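Local coordinates for BepC protein (Bartonella tribocorum, PDB 4WGJ) that probably transfers AMP from ATP to threonine or tyrosine side chains of target proteins through the Fic domain present here, at residues 138-150 with 163-176. Sequence-based numbering, arbitrary orientation.
Sequences FAENAADVFMALE and NRMFMEKLGQAAGH. With ANP (phosphoaminophosphonic acid-adenylate ester), chain B; GLY (glycine), chain D.
M167 fits as a knob among A142, V145, F146 and L149, where two nearly antiparallel helices (151°) pack. Its CB points toward helix 138-150; CG then lies 3.5 Å from F146 CD1, SD rests against V145 CG1 and L149 CD1 and meets the F146 ring at its edge, a Met-aromatic contact, and CE ends 3.3 Å from A142 O and 3.6 Å from A142 CB. Bends at chi2 (-48°) and chi3 (-61°) fold this flexible chain into the hole, where small A142 leaves room for the methyl. At one end the F138 and H176 rings form an offset stack, and A142 CB lies over the rim of F138's opposite face. F138 CZ meets G171 CA at 3.6 Å; lacking a side chain, G171 makes room for H176 O where the chain turns back. At the other end N163 ND2 gives E150 OE2 a nearly straight 3.0 Å hydrogen bond, from above the carboxylate plane, and is placed to fix E150, whose OE1 accepts a bond from ribose O3' of the ATP analogue (2.7 Å). The helices flank the Fic signature loop, HPFx(D/E)GNGRxxR with K157 at the acidic place; its last arginine, forked R164, grips the gamma-phosphate through NH1 and NH2, as suits this mainly helical fold's nucleotide site.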
ATOM      1  N   PHE A 138      -4.133  -7.261 -18.838  1.00 16.18           N
ATOM      2  CA  PHE A 138      -3.474  -6.452 -17.826  1.00 15.69           C
ATOM      3  C   PHE A 138      -4.381  -6.252 -16.616  1.00 15.46           C
ATOM      4  O   PHE A 138      -3.941  -6.381 -15.483  1.00 15.59           O
ATOM      5  CB  PHE A 138      -3.053  -5.081 -18.358  1.00 16.55           C
ATOM      6  CG  PHE A 138      -2.445  -4.210 -17.294  1.00 15.38           C
ATOM      7  CD1 PHE A 138      -1.100  -4.327 -16.976  1.00 15.02           C
ATOM      8  CD2 PHE A 138      -3.228  -3.316 -16.573  1.00 16.34           C
ATOM      9  CE1 PHE A 138      -0.538  -3.546 -15.973  1.00 16.51           C
ATOM     10  CE2 PHE A 138      -2.672  -2.535 -15.578  1.00 15.20           C
ATOM     11  CZ  PHE A 138      -1.330  -2.654 -15.276  1.00 13.06           C
ATOM     12  N   ALA A 139      -5.649  -5.935 -16.862  1.00 14.89           N
ATOM     13  CA  ALA A 139      -6.570  -5.662 -15.762  1.00 14.36           C
ATOM     14  C   ALA A 139      -6.699  -6.881 -14.850  1.00 18.32           C
ATOM     15  O   ALA A 139      -6.723  -6.761 -13.617  1.00 15.41           O
ATOM     16  CB  ALA A 139      -7.925  -5.244 -16.306  1.00 15.82           C
ATOM     17  N   GLU A 140      -6.763  -8.056 -15.466  1.00 15.23           N
ATOM     18  CA  GLU A 140      -6.877  -9.313 -14.721  1.00 17.81           C
ATOM     19  C   GLU A 140      -5.662  -9.575 -13.849  1.00 16.21           C
ATOM     20  O   GLU A 140      -5.774  -9.867 -12.650  1.00 15.19           O
ATOM     21  CB  GLU A 140      -7.043 -10.482 -15.684  1.00 20.94           C
ATOM     22  CG  GLU A 140      -8.412 -11.060 -15.780  1.00 40.53           C
ATOM     23  CD  GLU A 140      -8.398 -12.305 -16.630  1.00 46.86           C
ATOM     24  OE1 GLU A 140      -8.605 -13.401 -16.071  1.00 54.84           O
ATOM     25  OE2 GLU A 140      -8.141 -12.185 -17.845  1.00 45.06           O
ATOM     26  N   ASN A 141      -4.489  -9.507 -14.473  1.00 14.75           N
ATOM     27  CA  ASN A 141      -3.234  -9.728 -13.757  1.00 15.94           C
ATOM     28  C   ASN A 141      -2.945  -8.662 -12.711  1.00 16.88           C
ATOM     29  O   ASN A 141      -2.427  -8.967 -11.637  1.00 15.46           O
ATOM     30  CB  ASN A 141      -2.073  -9.803 -14.744  1.00 19.02           C
ATOM     31  CG  ASN A 141      -2.001 -11.142 -15.447  1.00 22.95           C
ATOM     32  OD1 ASN A 141      -1.427 -12.095 -14.922  1.00 31.83           O
ATOM     33  ND2 ASN A 141      -2.614 -11.234 -16.619  1.00 24.52           N
ATOM     34  N   ALA A 142      -3.295  -7.418 -13.015  1.00 12.25           N
ATOM     35  CA  ALA A 142      -3.060  -6.310 -12.085  1.00 14.40           C
ATOM     36  C   ALA A 142      -3.901  -6.451 -10.823  1.00 11.70           C
ATOM     37  O   ALA A 142      -3.427  -6.146  -9.729  1.00 12.53           O
ATOM     38  CB  ALA A 142      -3.341  -4.964 -12.766  1.00 13.34           C
ATOM     39  N   ALA A 143      -5.136  -6.933 -10.974  1.00 12.76           N
ATOM     40  CA  ALA A 143      -5.979  -7.237  -9.820  1.00 13.25           C
ATOM     41  C   ALA A 143      -5.300  -8.246  -8.889  1.00 11.45           C
ATOM     42  O   ALA A 143      -5.331  -8.084  -7.670  1.00 11.75           O
ATOM     43  CB  ALA A 143      -7.329  -7.775 -10.269  1.00 12.49           C
ATOM     44  N   ASP A 144      -4.703  -9.286  -9.468  1.00 12.28           N
ATOM     45  CA  ASP A 144      -4.006 -10.301  -8.671  1.00 11.52           C
ATOM     46  C   ASP A 144      -2.821  -9.673  -7.934  1.00 11.20           C
ATOM     47  O   ASP A 144      -2.577  -9.960  -6.757  1.00 12.80           O
ATOM     48  CB  ASP A 144      -3.510 -11.463  -9.551  1.00 14.92           C
ATOM     49  CG  ASP A 144      -4.639 -12.342 -10.075  1.00 24.61           C
ATOM     50  OD1 ASP A 144      -5.701 -12.435  -9.418  1.00 21.23           O
ATOM     51  OD2 ASP A 144      -4.448 -12.960 -11.142  1.00 27.84           O
ATOM     52  N   VAL A 145      -2.075  -8.823  -8.627  1.00 10.12           N
ATOM     53  CA  VAL A 145      -0.915  -8.183  -8.006  1.00 11.84           C
ATOM     54  C   VAL A 145      -1.374  -7.306  -6.842  1.00 13.05           C
ATOM     55  O   VAL A 145      -0.790  -7.306  -5.752  1.00 12.62           O
ATOM     56  CB  VAL A 145      -0.126  -7.321  -9.024  1.00  9.88           C
ATOM     57  CG1 VAL A 145       0.907  -6.460  -8.311  1.00  8.98           C
ATOM     58  CG2 VAL A 145       0.560  -8.211 -10.031  1.00 13.37           C
ATOM     59  N   PHE A 146      -2.446  -6.567  -7.072  1.00 10.31           N
ATOM     60  CA  PHE A 146      -2.933  -5.640  -6.055  1.00  9.51           C
ATOM     61  C   PHE A 146      -3.444  -6.392  -4.834  1.00  9.14           C
ATOM     62  O   PHE A 146      -3.212  -5.971  -3.697  1.00 11.35           O
ATOM     63  CB  PHE A 146      -4.040  -4.767  -6.632  1.00 11.46           C
ATOM     64  CG  PHE A 146      -4.504  -3.687  -5.710  1.00 13.57           C
ATOM     65  CD1 PHE A 146      -3.661  -2.630  -5.378  1.00 10.08           C
ATOM     66  CD2 PHE A 146      -5.789  -3.705  -5.199  1.00 13.47           C
ATOM     67  CE1 PHE A 146      -4.091  -1.613  -4.536  1.00 12.89           C
ATOM     68  CE2 PHE A 146      -6.229  -2.704  -4.349  1.00 16.13           C
ATOM     69  CZ  PHE A 146      -5.392  -1.648  -4.022  1.00 14.36           C
ATOM     70  N   MET A 147      -4.174  -7.480  -5.070  1.00  9.07           N
ATOM     71  CA  MET A 147      -4.651  -8.288  -3.950  1.00 10.99           C
ATOM     72  C   MET A 147      -3.490  -8.857  -3.142  1.00 15.36           C
ATOM     73  O   MET A 147      -3.592  -8.988  -1.907  1.00 11.62           O
ATOM     74  CB  MET A 147      -5.572  -9.413  -4.446  1.00 10.50           C
ATOM     75  CG  MET A 147      -6.925  -8.874  -4.940  1.00 10.41           C
ATOM     76  SD  MET A 147      -8.097 -10.161  -5.386  1.00 16.95           S
ATOM     77  CE  MET A 147      -7.371 -10.754  -6.918  1.00 20.43           C
ATOM     78  N   ALA A 148      -2.392  -9.196  -3.820  1.00 10.20           N
ATOM     79  CA  ALA A 148      -1.212  -9.698  -3.111  1.00 13.58           C
ATOM     80  C   ALA A 148      -0.601  -8.590  -2.250  1.00 12.62           C
ATOM     81  O   ALA A 148      -0.229  -8.827  -1.102  1.00 12.57           O
ATOM     82  CB  ALA A 148      -0.176 -10.246  -4.078  1.00 13.20           C
ATOM     83  N   LEU A 149      -0.481  -7.389  -2.811  1.00 10.48           N
ATOM     84  CA  LEU A 149       0.013  -6.251  -2.042  1.00 10.78           C
ATOM     85  C   LEU A 149      -0.868  -5.960  -0.839  1.00 10.59           C
ATOM     86  O   LEU A 149      -0.375  -5.670   0.257  1.00 12.23           O
ATOM     87  CB  LEU A 149       0.095  -5.000  -2.925  1.00 10.53           C
ATOM     88  CG  LEU A 149       1.213  -5.009  -3.975  1.00 13.26           C
ATOM     89  CD1 LEU A 149       0.996  -3.876  -4.978  1.00 13.40           C
ATOM     90  CD2 LEU A 149       2.590  -4.868  -3.319  1.00 12.85           C
ATOM     91  N   GLU A 150      -2.178  -6.013  -1.057  1.00  8.92           N
ATOM     92  CA  GLU A 150      -3.147  -5.658  -0.021  1.00 10.12           C
ATOM     93  C   GLU A 150      -3.078  -6.672   1.121  1.00  9.50           C
ATOM     94  O   GLU A 150      -3.169  -6.302   2.298  1.00 11.31           O
ATOM     95  CB  GLU A 150      -4.568  -5.578  -0.606  1.00  9.98           C
ATOM     96  CG  GLU A 150      -4.868  -4.251  -1.317  1.00 13.04           C
ATOM     97  CD  GLU A 150      -4.900  -3.061  -0.366  1.00 22.57           C
ATOM     98  OE1 GLU A 150      -5.630  -3.124   0.650  1.00 22.98           O
ATOM     99  OE2 GLU A 150      -4.191  -2.064  -0.624  1.00 19.66           O
ATOM    100  N   ASN A 163       0.225   1.078  -2.183  1.00  9.06           N
ATOM    101  CA  ASN A 163      -0.129   0.001  -3.096  1.00  8.38           C
ATOM    102  C   ASN A 163      -0.777   0.534  -4.376  1.00 10.37           C
ATOM    103  O   ASN A 163      -0.523   0.035  -5.480  1.00 11.52           O
ATOM    104  CB  ASN A 163      -1.088  -0.976  -2.410  1.00  9.48           C
ATOM    105  CG  ASN A 163      -0.413  -1.827  -1.358  1.00 14.22           C
ATOM    106  OD1 ASN A 163       0.812  -1.920  -1.312  1.00 13.36           O
ATOM    107  ND2 ASN A 163      -1.222  -2.479  -0.511  1.00 14.26           N
ATOM    108  N   ARG A 164      -1.658   1.520  -4.230  1.00 10.57           N
ATOM    109  CA  ARG A 164      -2.296   2.098  -5.414  1.00 10.08           C
ATOM    110  C   ARG A 164      -1.264   2.792  -6.310  1.00 10.78           C
ATOM    111  O   ARG A 164      -1.304   2.648  -7.537  1.00  9.09           O
ATOM    112  CB  ARG A 164      -3.420   3.050  -5.002  1.00 11.94           C
ATOM    113  CG  ARG A 164      -4.553   2.272  -4.323  1.00 14.86           C
ATOM    114  CD  ARG A 164      -5.857   3.035  -4.232  1.00 17.29           C
ATOM    115  NE  ARG A 164      -5.770   4.214  -3.390  1.00 16.41           N
ATOM    116  CZ  ARG A 164      -5.937   4.215  -2.065  1.00 20.37           C
ATOM    117  NH1 ARG A 164      -6.197   3.083  -1.408  1.00 18.36           N
ATOM    118  NH2 ARG A 164      -5.846   5.361  -1.400  1.00 21.51           N
ATOM    119  N   MET A 165      -0.315   3.505  -5.719  1.00  8.79           N
ATOM    120  CA  MET A 165       0.735   4.116  -6.535  1.00 12.15           C
ATOM    121  C   MET A 165       1.610   3.053  -7.215  1.00 11.82           C
ATOM    122  O   MET A 165       2.000   3.204  -8.374  1.00  9.37           O
ATOM    123  CB  MET A 165       1.598   5.058  -5.687  1.00  9.45           C
ATOM    124  CG  MET A 165       2.751   5.683  -6.454  1.00  9.88           C
ATOM    125  SD  MET A 165       2.192   6.736  -7.831  1.00 13.43           S
ATOM    126  CE  MET A 165       1.284   7.980  -6.932  1.00 17.82           C
ATOM    127  N   PHE A 166       1.924   1.976  -6.495  1.00  9.97           N
ATOM    128  CA  PHE A 166       2.646   0.862  -7.105  1.00  9.24           C
ATOM    129  C   PHE A 166       1.939   0.409  -8.392  1.00 10.50           C
ATOM    130  O   PHE A 166       2.580   0.151  -9.416  1.00 10.03           O
ATOM    131  CB  PHE A 166       2.750  -0.288  -6.101  1.00  8.54           C
ATOM    132  CG  PHE A 166       3.633  -1.438  -6.534  1.00  9.88           C
ATOM    133  CD1 PHE A 166       3.152  -2.431  -7.384  1.00  9.39           C
ATOM    134  CD2 PHE A 166       4.913  -1.577  -6.010  1.00 12.72           C
ATOM    135  CE1 PHE A 166       3.945  -3.514  -7.738  1.00 11.19           C
ATOM    136  CE2 PHE A 166       5.719  -2.655  -6.362  1.00 11.65           C
ATOM    137  CZ  PHE A 166       5.236  -3.632  -7.220  1.00 11.77           C
ATOM    138  N   MET A 167       0.614   0.334  -8.338  1.00 11.08           N
ATOM    139  CA  MET A 167      -0.154  -0.094  -9.507  1.00  9.86           C
ATOM    140  C   MET A 167      -0.127   0.947 -10.625  1.00  9.59           C
ATOM    141  O   MET A 167      -0.069   0.590 -11.800  1.00 11.44           O
ATOM    142  CB  MET A 167      -1.604  -0.399  -9.125  1.00  9.43           C
ATOM    143  CG  MET A 167      -1.759  -1.512  -8.069  1.00 10.20           C
ATOM    144  SD  MET A 167      -0.809  -2.998  -8.407  1.00 13.43           S
ATOM    145  CE  MET A 167      -1.490  -3.547  -9.975  1.00 13.99           C
ATOM    146  N   GLU A 168      -0.192   2.226 -10.268  1.00 10.82           N
ATOM    147  CA  GLU A 168      -0.089   3.274 -11.283  1.00 10.00           C
ATOM    148  C   GLU A 168       1.242   3.172 -12.024  1.00 12.68           C
ATOM    149  O   GLU A 168       1.290   3.296 -13.252  1.00 10.64           O
ATOM    150  CB  GLU A 168      -0.212   4.667 -10.666  1.00 13.75           C
ATOM    151  CG  GLU A 168      -1.552   4.996 -10.049  1.00 13.61           C
ATOM    152  CD  GLU A 168      -1.713   6.495  -9.855  1.00 20.63           C
ATOM    153  OE1 GLU A 168      -1.194   7.269 -10.695  1.00 19.41           O
ATOM    154  OE2 GLU A 168      -2.340   6.906  -8.864  1.00 19.39           O
ATOM    155  N   LYS A 169       2.323   2.964 -11.268  1.00 10.38           N
ATOM    156  CA  LYS A 169       3.657   2.922 -11.868  1.00 13.84           C
ATOM    157  C   LYS A 169       3.839   1.647 -12.684  1.00 12.00           C
ATOM    158  O   LYS A 169       4.447   1.666 -13.751  1.00 12.04           O
ATOM    159  CB  LYS A 169       4.755   3.029 -10.791  1.00 12.47           C
ATOM    160  CG  LYS A 169       4.645   4.262  -9.890  1.00 11.52           C
ATOM    161  CD  LYS A 169       4.740   5.565 -10.669  1.00 12.78           C
ATOM    162  CE  LYS A 169       6.103   5.749 -11.300  1.00 14.70           C
ATOM    163  NZ  LYS A 169       6.142   7.044 -12.048  1.00 16.83           N
ATOM    164  N   LEU A 170       3.314   0.535 -12.180  1.00 10.04           N
ATOM    165  CA  LEU A 170       3.332  -0.715 -12.926  1.00 10.89           C
ATOM    166  C   LEU A 170       2.588  -0.551 -14.262  1.00 11.41           C
ATOM    167  O   LEU A 170       3.080  -0.965 -15.308  1.00 11.56           O
ATOM    168  CB  LEU A 170       2.708  -1.845 -12.093  1.00  9.95           C
ATOM    169  CG  LEU A 170       2.801  -3.255 -12.685  1.00 12.46           C
ATOM    170  CD1 LEU A 170       4.253  -3.695 -12.895  1.00 14.54           C
ATOM    171  CD2 LEU A 170       2.051  -4.254 -11.780  1.00 10.87           C
ATOM    172  N   GLY A 171       1.415   0.073 -14.221  1.00 13.34           N
ATOM    173  CA  GLY A 171       0.672   0.350 -15.437  1.00 12.44           C
ATOM    174  C   GLY A 171       1.471   1.219 -16.396  1.00 15.99           C
ATOM    175  O   GLY A 171       1.550   0.933 -17.602  1.00 13.75           O
ATOM    176  N   GLN A 172       2.085   2.275 -15.868  1.00 14.88           N
ATOM    177  CA  GLN A 172       2.914   3.151 -16.706  1.00 15.97           C
ATOM    178  C   GLN A 172       3.977   2.351 -17.451  1.00 18.77           C
ATOM    179  O   GLN A 172       4.164   2.532 -18.650  1.00 20.26           O
ATOM    180  CB  GLN A 172       3.592   4.241 -15.875  1.00 16.16           C
ATOM    181  CG  GLN A 172       2.665   5.362 -15.417  1.00 18.79           C
ATOM    182  CD  GLN A 172       3.391   6.411 -14.587  1.00 24.22           C
ATOM    183  OE1 GLN A 172       4.519   6.194 -14.145  1.00 20.07           O
ATOM    184  NE2 GLN A 172       2.744   7.559 -14.378  1.00 28.12           N
ATOM    185  N   ALA A 173       4.667   1.465 -16.732  1.00 13.90           N
ATOM    186  CA  ALA A 173       5.708   0.638 -17.340  1.00 17.43           C
ATOM    187  C   ALA A 173       5.135  -0.345 -18.360  1.00 15.60           C
ATOM    188  O   ALA A 173       5.777  -0.648 -19.372  1.00 16.69           O
ATOM    189  CB  ALA A 173       6.478  -0.126 -16.262  1.00 19.26           C
ATOM    190  N   ALA A 174       3.928  -0.838 -18.088  1.00 15.39           N
ATOM    191  CA  ALA A 174       3.328  -1.906 -18.886  1.00 14.79           C
ATOM    192  C   ALA A 174       2.531  -1.394 -20.085  1.00 18.63           C
ATOM    193  O   ALA A 174       2.115  -2.176 -20.937  1.00 19.03           O
ATOM    194  CB  ALA A 174       2.429  -2.765 -18.013  1.00 16.51           C
ATOM    195  N   GLY A 175       2.289  -0.089 -20.135  1.00 15.84           N
ATOM    196  CA  GLY A 175       1.565   0.500 -21.251  1.00 14.41           C
ATOM    197  C   GLY A 175       0.064   0.639 -21.006  1.00 21.47           C
ATOM    198  O   GLY A 175      -0.732   0.617 -21.944  1.00 20.84           O
ATOM    199  N   HIS A 176      -0.330   0.776 -19.742  1.00 13.17           N
ATOM    200  CA  HIS A 176      -1.740   0.924 -19.385  1.00 12.99           C
ATOM    201  C   HIS A 176      -1.906   1.974 -18.307  1.00 22.66           C
ATOM    202  O   HIS A 176      -1.219   1.930 -17.292  1.00 23.16           O
ATOM    203  CB  HIS A 176      -2.324  -0.399 -18.882  1.00 16.08           C
ATOM    204  CG  HIS A 176      -2.163  -1.529 -19.845  1.00 16.07           C
ATOM    205  ND1 HIS A 176      -3.075  -1.787 -20.846  1.00 21.95           N
ATOM    206  CD2 HIS A 176      -1.187  -2.459 -19.972  1.00 17.08           C
ATOM    207  CE1 HIS A 176      -2.678  -2.841 -21.536  1.00 22.10           C
ATOM    208  NE2 HIS A 176      -1.535  -3.268 -21.027  1.00 21.30           N
TER
HETATM  209  PG  ANP B 301      -6.468   4.535   2.417  1.00 28.78           P
HETATM  210  O1G ANP B 301      -6.100   5.818   1.578  1.00 26.38           O
HETATM  211  O2G ANP B 301      -7.901   4.676   2.850  1.00 27.88           O
HETATM  212  O3G ANP B 301      -6.302   3.274   1.495  1.00 24.13           O
HETATM  213  PB  ANP B 301      -3.957   3.984   3.931  1.00 19.43           P
HETATM  214  O1B ANP B 301      -3.284   4.444   2.679  1.00 15.64           O
HETATM  215  O2B ANP B 301      -3.323   4.605   5.209  1.00 22.33           O
HETATM  216  N3B ANP B 301      -5.587   4.414   3.885  1.00 18.77           N
HETATM  217  PA  ANP B 301      -4.048   1.570   5.367  1.00 17.96           P
HETATM  218  O1A ANP B 301      -5.061   2.184   6.267  1.00 20.06           O
HETATM  219  O2A ANP B 301      -2.747   1.127   6.024  1.00 12.82           O
HETATM  220  O3A ANP B 301      -3.754   2.430   4.061  1.00 18.35           O
HETATM  221  O5' ANP B 301      -4.727   0.321   4.660  1.00 19.30           O
HETATM  222  C5' ANP B 301      -5.998   0.511   3.991  1.00 23.95           C
HETATM  223  C4' ANP B 301      -6.285  -0.630   3.047  1.00 26.81           C
HETATM  224  O4' ANP B 301      -6.858  -1.742   3.785  1.00 27.73           O
HETATM  225  C3' ANP B 301      -7.289  -0.279   1.943  1.00 28.20           C
HETATM  226  O3' ANP B 301      -6.904  -0.796   0.673  1.00 27.18           O
HETATM  227  C2' ANP B 301      -8.586  -0.913   2.452  1.00 27.43           C
HETATM  228  O2' ANP B 301      -9.502  -1.224   1.408  1.00 28.82           O
HETATM  229  C1' ANP B 301      -8.038  -2.165   3.128  1.00 26.95           C
HETATM  230  N9  ANP B 301      -8.962  -2.753   4.096  1.00 25.77           N
HETATM  231  C8  ANP B 301      -9.791  -2.083   4.959  1.00 30.62           C
HETATM  232  N7  ANP B 301     -10.536  -2.867   5.701  1.00 31.53           N
HETATM  233  C5  ANP B 301     -10.174  -4.144   5.298  1.00 23.41           C
HETATM  234  C6  ANP B 301     -10.604  -5.426   5.696  1.00 23.86           C
HETATM  235  N6  ANP B 301     -11.526  -5.638   6.638  1.00 22.70           N
HETATM  236  N1  ANP B 301     -10.042  -6.495   5.089  1.00 23.07           N
HETATM  237  C2  ANP B 301      -9.123  -6.288   4.143  1.00 27.21           C
HETATM  238  N3  ANP B 301      -8.641  -5.130   3.684  1.00 20.63           N
HETATM  239  C4  ANP B 301      -9.209  -4.091   4.305  1.00 19.46           C
HETATM  240  N   GLY D 303      -9.786   5.178  -0.757  1.00 52.65           N
HETATM  241  CA  GLY D 303      -9.912   6.027  -1.928  1.00 57.77           C
HETATM  242  C   GLY D 303      -9.480   5.313  -3.194  1.00 70.66           C
HETATM  243  O   GLY D 303      -9.489   5.871  -4.292  1.00 67.45           O
HETATM  244  OXT GLY D 303      -9.106   4.143  -3.144  1.00 76.56           O
HETATM  245  O   HOH W   1      -6.232   0.361  -1.411  1.00 25.81           O